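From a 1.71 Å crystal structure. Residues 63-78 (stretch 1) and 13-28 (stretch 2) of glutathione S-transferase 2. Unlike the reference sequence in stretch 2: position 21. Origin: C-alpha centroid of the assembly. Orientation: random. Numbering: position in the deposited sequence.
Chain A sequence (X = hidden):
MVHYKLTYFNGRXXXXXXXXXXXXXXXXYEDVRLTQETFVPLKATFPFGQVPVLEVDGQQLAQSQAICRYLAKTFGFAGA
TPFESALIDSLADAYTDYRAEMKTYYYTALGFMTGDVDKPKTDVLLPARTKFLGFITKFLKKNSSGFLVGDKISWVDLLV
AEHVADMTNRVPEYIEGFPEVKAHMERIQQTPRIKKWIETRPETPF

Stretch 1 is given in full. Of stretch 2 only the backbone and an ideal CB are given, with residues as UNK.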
# COMPACT_ATOMS: atom_id res chain seq x y z
N GLN A 63 6.12 -7.84 -2.20
CA GLN A 63 5.38 -6.61 -2.48
C GLN A 63 6.22 -5.39 -2.05
O GLN A 63 6.51 -5.16 -0.89
CB GLN A 63 3.99 -6.58 -1.90
CG GLN A 63 3.05 -7.66 -2.40
CD GLN A 63 2.58 -7.42 -3.79
OE1 GLN A 63 2.05 -8.32 -4.43
NE2 GLN A 63 2.79 -6.21 -4.29
N SER A 64 6.58 -4.59 -3.06
CA SER A 64 7.45 -3.43 -2.91
C SER A 64 7.18 -2.56 -1.72
O SER A 64 8.02 -2.30 -0.92
CB SER A 64 7.30 -2.54 -4.19
OG SER A 64 8.33 -1.59 -4.14
N GLN A 65 5.96 -2.03 -1.62
CA GLN A 65 5.69 -1.10 -0.54
C GLN A 65 5.65 -1.83 0.81
O GLN A 65 6.00 -1.25 1.82
CB GLN A 65 4.40 -0.34 -0.74
CG GLN A 65 4.59 0.77 -1.75
CD GLN A 65 3.59 1.89 -1.81
OE1 GLN A 65 2.58 1.97 -1.06
NE2 GLN A 65 3.82 2.75 -2.84
N ALA A 66 5.24 -3.10 0.84
CA ALA A 66 5.21 -3.86 2.12
C ALA A 66 6.65 -4.05 2.68
O ALA A 66 6.89 -3.94 3.85
CB ALA A 66 4.57 -5.16 1.94
N ILE A 67 7.52 -4.34 1.76
CA ILE A 67 8.94 -4.47 1.99
C ILE A 67 9.54 -3.15 2.53
O ILE A 67 10.21 -3.13 3.57
CB ILE A 67 9.65 -4.96 0.73
CG1 ILE A 67 9.29 -6.42 0.41
CG2 ILE A 67 11.13 -4.80 0.93
CD1 ILE A 67 9.81 -6.81 -0.94
N CYS A 68 9.29 -2.05 1.84
CA CYS A 68 9.86 -0.73 2.20
C CYS A 68 9.35 -0.33 3.57
O CYS A 68 10.11 0.11 4.37
CB CYS A 68 9.44 0.31 1.18
SG CYS A 68 10.39 0.04 -0.29
N ARG A 69 8.04 -0.45 3.80
CA ARG A 69 7.45 -0.04 5.09
C ARG A 69 8.01 -0.89 6.20
O ARG A 69 8.41 -0.37 7.22
CB ARG A 69 5.97 -0.14 5.05
CG ARG A 69 5.25 0.29 6.28
CD ARG A 69 3.75 0.11 6.29
NE ARG A 69 3.13 0.69 5.13
CZ ARG A 69 2.84 0.07 3.99
NH1 ARG A 69 2.95 -1.26 3.85
NH2 ARG A 69 2.31 0.80 3.01
N TYR A 70 8.14 -2.17 5.98
CA TYR A 70 8.74 -3.07 6.96
C TYR A 70 10.19 -2.65 7.35
O TYR A 70 10.52 -2.52 8.52
CB TYR A 70 8.72 -4.51 6.45
CG TYR A 70 9.55 -5.45 7.30
CD1 TYR A 70 9.04 -5.93 8.53
CD2 TYR A 70 10.82 -5.86 6.94
CE1 TYR A 70 9.77 -6.67 9.33
CE2 TYR A 70 11.51 -6.62 7.75
CZ TYR A 70 10.98 -7.09 8.90
OH TYR A 70 11.84 -7.88 9.70
N LEU A 71 11.03 -2.50 6.33
CA LEU A 71 12.41 -2.07 6.50
C LEU A 71 12.45 -0.73 7.14
O LEU A 71 13.19 -0.50 8.08
CB LEU A 71 13.10 -2.05 5.17
CG LEU A 71 13.38 -3.40 4.57
CD1 LEU A 71 13.97 -3.24 3.17
CD2 LEU A 71 14.21 -4.35 5.50
N ALA A 72 11.57 0.17 6.70
CA ALA A 72 11.54 1.54 7.28
C ALA A 72 11.16 1.60 8.76
O ALA A 72 11.79 2.25 9.52
CB ALA A 72 10.66 2.45 6.48
N LYS A 73 10.25 0.74 9.18
CA LYS A 73 9.87 0.64 10.57
C LYS A 73 11.02 -0.00 11.38
O LYS A 73 11.22 0.35 12.55
CB LYS A 73 8.60 -0.11 10.70
CG LYS A 73 7.42 0.71 10.25
CD LYS A 73 6.04 -0.05 10.27
CE LYS A 73 4.79 0.83 10.07
NZ LYS A 73 4.47 1.73 11.25
N THR A 74 11.65 -0.98 10.78
CA THR A 74 12.76 -1.64 11.43
C THR A 74 13.81 -0.64 11.81
O THR A 74 14.44 -0.71 12.89
CB THR A 74 13.32 -2.73 10.51
OG1 THR A 74 12.35 -3.75 10.33
CG2 THR A 74 14.51 -3.44 11.11
N PHE A 75 14.10 0.27 10.88
CA PHE A 75 15.28 1.15 10.98
C PHE A 75 15.00 2.58 11.40
O PHE A 75 15.93 3.38 11.60
CB PHE A 75 16.09 1.10 9.65
CG PHE A 75 16.61 -0.25 9.34
CD1 PHE A 75 16.27 -0.89 8.18
CD2 PHE A 75 17.39 -0.88 10.26
CE1 PHE A 75 16.79 -2.16 7.93
CE2 PHE A 75 17.87 -2.11 10.02
CZ PHE A 75 17.51 -2.76 8.89
N GLY A 76 13.72 2.93 11.54
CA GLY A 76 13.36 4.23 12.09
C GLY A 76 13.01 5.31 11.05
O GLY A 76 13.18 6.49 11.34
N PHE A 77 12.56 4.90 9.86
CA PHE A 77 12.35 5.81 8.77
C PHE A 77 10.86 5.76 8.37
O PHE A 77 10.53 5.90 7.17
CB PHE A 77 13.23 5.51 7.57
CG PHE A 77 14.74 5.47 7.95
CD1 PHE A 77 15.50 4.36 7.80
CD2 PHE A 77 15.30 6.59 8.47
CE1 PHE A 77 16.87 4.43 8.24
CE2 PHE A 77 16.62 6.62 8.82
CZ PHE A 77 17.32 5.52 8.74
N ALA A 78 10.02 5.47 9.32
CA ALA A 78 8.53 5.43 9.04
C ALA A 78 7.75 6.34 9.98
O ALA A 78 6.61 6.05 10.29
CB ALA A 78 8.04 4.09 9.11
N UNK A 13 13.78 0.29 -10.50
CA UNK A 13 12.43 -0.22 -10.54
C UNK A 13 11.78 -0.29 -9.20
O UNK A 13 11.92 0.60 -8.38
CB UNK A 13 12.41 -1.61 -11.18
N UNK A 14 11.08 -1.40 -8.97
CA UNK A 14 10.38 -1.68 -7.73
C UNK A 14 11.24 -2.08 -6.57
O UNK A 14 10.74 -2.15 -5.46
CB UNK A 14 9.35 -2.79 -7.97
N UNK A 15 12.52 -2.38 -6.82
CA UNK A 15 13.45 -2.81 -5.77
C UNK A 15 14.19 -1.65 -5.10
O UNK A 15 14.65 -1.75 -3.99
CB UNK A 15 14.47 -3.79 -6.36
N UNK A 16 14.23 -0.49 -5.76
CA UNK A 16 15.15 0.56 -5.38
C UNK A 16 14.83 1.20 -4.03
O UNK A 16 15.74 1.54 -3.31
CB UNK A 16 15.16 1.64 -6.47
N UNK A 17 13.56 1.40 -3.71
CA UNK A 17 13.25 2.09 -2.43
C UNK A 17 13.78 1.23 -1.29
O UNK A 17 14.54 1.71 -0.42
CB UNK A 17 11.75 2.34 -2.27
N UNK A 18 13.55 -0.07 -1.38
CA UNK A 18 14.12 -0.97 -0.39
C UNK A 18 15.66 -0.81 -0.26
O UNK A 18 16.23 -0.76 0.87
CB UNK A 18 13.77 -2.41 -0.76
N UNK A 19 16.36 -0.81 -1.40
CA UNK A 19 17.81 -0.65 -1.44
C UNK A 19 18.21 0.62 -0.80
O UNK A 19 19.22 0.71 -0.09
CB UNK A 19 18.34 -0.70 -2.87
N UNK A 20 17.42 1.68 -1.03
CA UNK A 20 17.75 2.94 -0.42
C UNK A 20 17.46 3.01 1.12
O UNK A 20 18.16 3.69 1.84
CB UNK A 20 16.97 4.04 -1.15
N UNK A 21 16.46 2.27 1.59
CA UNK A 21 16.24 2.14 3.04
C UNK A 21 17.45 1.46 3.67
O UNK A 21 17.97 1.88 4.67
CB UNK A 21 14.96 1.35 3.34
N UNK A 22 17.87 0.38 3.05
CA UNK A 22 19.06 -0.31 3.53
C UNK A 22 20.26 0.63 3.59
O UNK A 22 21.02 0.65 4.56
CB UNK A 22 19.38 -1.51 2.63
N UNK A 23 20.45 1.40 2.52
CA UNK A 23 21.58 2.33 2.43
C UNK A 23 21.47 3.32 3.56
O UNK A 23 22.47 3.58 4.25
CB UNK A 23 21.62 3.05 1.08
N UNK A 24 20.29 3.92 3.72
CA UNK A 24 20.05 4.92 4.75
C UNK A 24 20.34 4.40 6.16
O UNK A 24 20.76 5.16 7.04
CB UNK A 24 18.60 5.41 4.67
N UNK A 25 20.11 3.12 6.37
CA UNK A 25 20.29 2.45 7.67
C UNK A 25 21.70 1.88 7.86
O UNK A 25 21.98 1.33 8.90
CB UNK A 25 19.27 1.32 7.82
N UNK A 26 22.52 1.94 6.82
CA UNK A 26 23.86 1.31 6.79
C UNK A 26 23.74 -0.17 7.13
O UNK A 26 24.55 -0.78 7.86
CB UNK A 26 24.81 2.00 7.77
N UNK A 27 22.76 -0.77 6.50
CA UNK A 27 22.53 -2.18 6.72
C UNK A 27 23.01 -2.97 5.51
O UNK A 27 22.55 -2.76 4.38
CB UNK A 27 21.05 -2.45 7.00
N UNK A 28 23.83 -3.98 5.75
CA UNK A 28 24.30 -4.83 4.69
C UNK A 28 23.20 -5.83 4.31
O UNK A 28 22.50 -6.34 5.17
CB UNK A 28 25.58 -5.55 5.11

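Helix 64-75 and the helix of stretch 2 run nearly parallel, their N-to-C directions 10° apart and their axes 8.8 Å apart at closest approach.

Position 13 has positive phi (52°) and no contact with stretch 1. Positive phi favours glycine, and it is Gly 13.

Position 14 points sideways. Its ideal CB is 4.1 Å from Ser 64 OG, with open space beyond, so several residues would fit. It is Ala 14. Its backbone O lies 2.8 Å from Ser 64 OG, within hydrogen-bonding distance, whatever the side chain.

Positions 15 and 16 point away, and stretch 1 sets no demand. They are Gly 15 and Glu 16.

Position 17 points toward stretch 1, with its ideal CB only 3.3 Å from Cys 68 SG. A small side chain suits it, such as alanine, or serine or cysteine with the third atom turned aside. It is Cys 17, chi1 t. Its SG lies 3.4 Å from Cys 68 SG, too far for a disulfide.

Position 18 is where the backbones come nearest, CA to CA of Cys 68 at 5.0 Å. Its ideal CB has Ile 67 CG2, Leu 71 CD1 and Cys 68 SG within 4.2 Å. Little room remains, so alanine or glycine is expected. It is Ala 18; its CB packs 3.9 Å from both Ile 67 CG2 and Leu 71 CD1.

Position 19 points away and position 20 is out of reach; many residues would suit, polar ones included. They are Arg 19 and Gln 20. Arg 19 NH1 forms a salt bridge with Glu 16 OE1 (3.1 Å), and Gln 20 NE2 donates to Glu 16 OE2 (3.0 Å).

Position 21 points toward an apolar hollow among Leu 71, Ala 72, Phe 75 and Phe 77. Its ideal CB is 4.3 Å from Leu 71 CB, leaving space for valine, isoleucine or leucine. It is Val 21, where the reference has Ile. CG1 lies 3.6 Å from Leu 71 CB and meets the edge of the Phe 75 ring.

Position 22 points sideways, with nothing near its ideal CB. A long apolar side chain could bend back to Leu 71. It is Phe 22, and one ring face takes Leu 71 CD1, 3.7 Å from Phe 22 CZ.

Position 23 is out of reach, so many residues would do. It is Ala 23.

Position 24 points at Phe 77, whose ring invites an aliphatic group. It is Leu 24; CD1 sits over the ring face, 3.7 Å from Phe 77 CD2.

Position 25 has its ideal CB 3.4 Å from Phe 75 CG, so a small residue fits best. It is Ala 25, with CB over the Phe 75 ring face and at the edge of the Phe 77 ring.

Position 26 has positive phi in a Schellman motif. Glycine or asparagine would be common; it is Asp 26.

Position 27 points toward the Phe 75 ring, its ideal CB 4.0 Å from Phe 75 CZ. Apolar or long polar side chains suit. It is Gln 27, lying beside the ring.

Position 28 is out of reach, so many residues would do. It is Lys 28.

Stretch 2 (13-28) GAGECARQVFALADQK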
# COMPACT_ATOMS: atom_id res chain seq x y z
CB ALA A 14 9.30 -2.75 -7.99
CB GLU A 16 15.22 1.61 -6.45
CG GLU A 16 16.30 2.67 -6.29
CD GLU A 16 17.72 2.17 -6.32
OE1 GLU A 16 17.97 1.00 -6.67
OE2 GLU A 16 18.61 2.99 -6.02
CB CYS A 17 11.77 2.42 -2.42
SG CYS A 17 11.29 3.30 -0.93
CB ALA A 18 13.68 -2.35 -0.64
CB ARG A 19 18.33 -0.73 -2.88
CG ARG A 19 18.06 -2.05 -3.57
CD ARG A 19 18.89 -2.09 -4.85
NE ARG A 19 18.55 -3.25 -5.71
CZ ARG A 19 17.83 -3.16 -6.82
NH1 ARG A 19 17.34 -1.99 -7.22
NH2 ARG A 19 17.66 -4.24 -7.54
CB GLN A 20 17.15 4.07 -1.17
CG GLN A 20 17.71 4.19 -2.55
CD GLN A 20 17.28 5.39 -3.29
OE1 GLN A 20 16.69 6.30 -2.68
NE2 GLN A 20 17.54 5.42 -4.58
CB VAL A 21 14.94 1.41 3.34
CG1 VAL A 21 14.82 1.13 4.81
CG2 VAL A 21 13.74 2.34 2.88
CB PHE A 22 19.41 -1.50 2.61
CG PHE A 22 18.59 -2.81 2.89
CD1 PHE A 22 18.45 -3.31 4.18
CD2 PHE A 22 17.91 -3.44 1.86
CE1 PHE A 22 17.74 -4.46 4.40
CE2 PHE A 22 17.23 -4.61 2.09
CZ PHE A 22 17.12 -5.11 3.35
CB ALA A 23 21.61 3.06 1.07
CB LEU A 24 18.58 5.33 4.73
CG LEU A 24 18.17 6.74 4.54
CD1 LEU A 24 16.78 6.89 5.10
CD2 LEU A 24 19.18 7.85 4.92
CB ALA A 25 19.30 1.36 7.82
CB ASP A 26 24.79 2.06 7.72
CG ASP A 26 26.19 1.63 7.63
OD1 ASP A 26 26.61 1.27 6.53
OD2 ASP A 26 26.96 1.67 8.61
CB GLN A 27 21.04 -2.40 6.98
CG GLN A 27 20.68 -3.89 7.03
CD GLN A 27 21.24 -4.59 8.21
OE1 GLN A 27 21.96 -5.62 8.06
NE2 GLN A 27 20.93 -4.09 9.40
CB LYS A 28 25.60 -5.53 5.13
CG LYS A 28 25.54 -7.01 5.25
CD LYS A 28 26.87 -7.58 5.75
CE LYS A 28 27.29 -8.99 5.19
NZ LYS A 28 27.09 -10.10 6.20
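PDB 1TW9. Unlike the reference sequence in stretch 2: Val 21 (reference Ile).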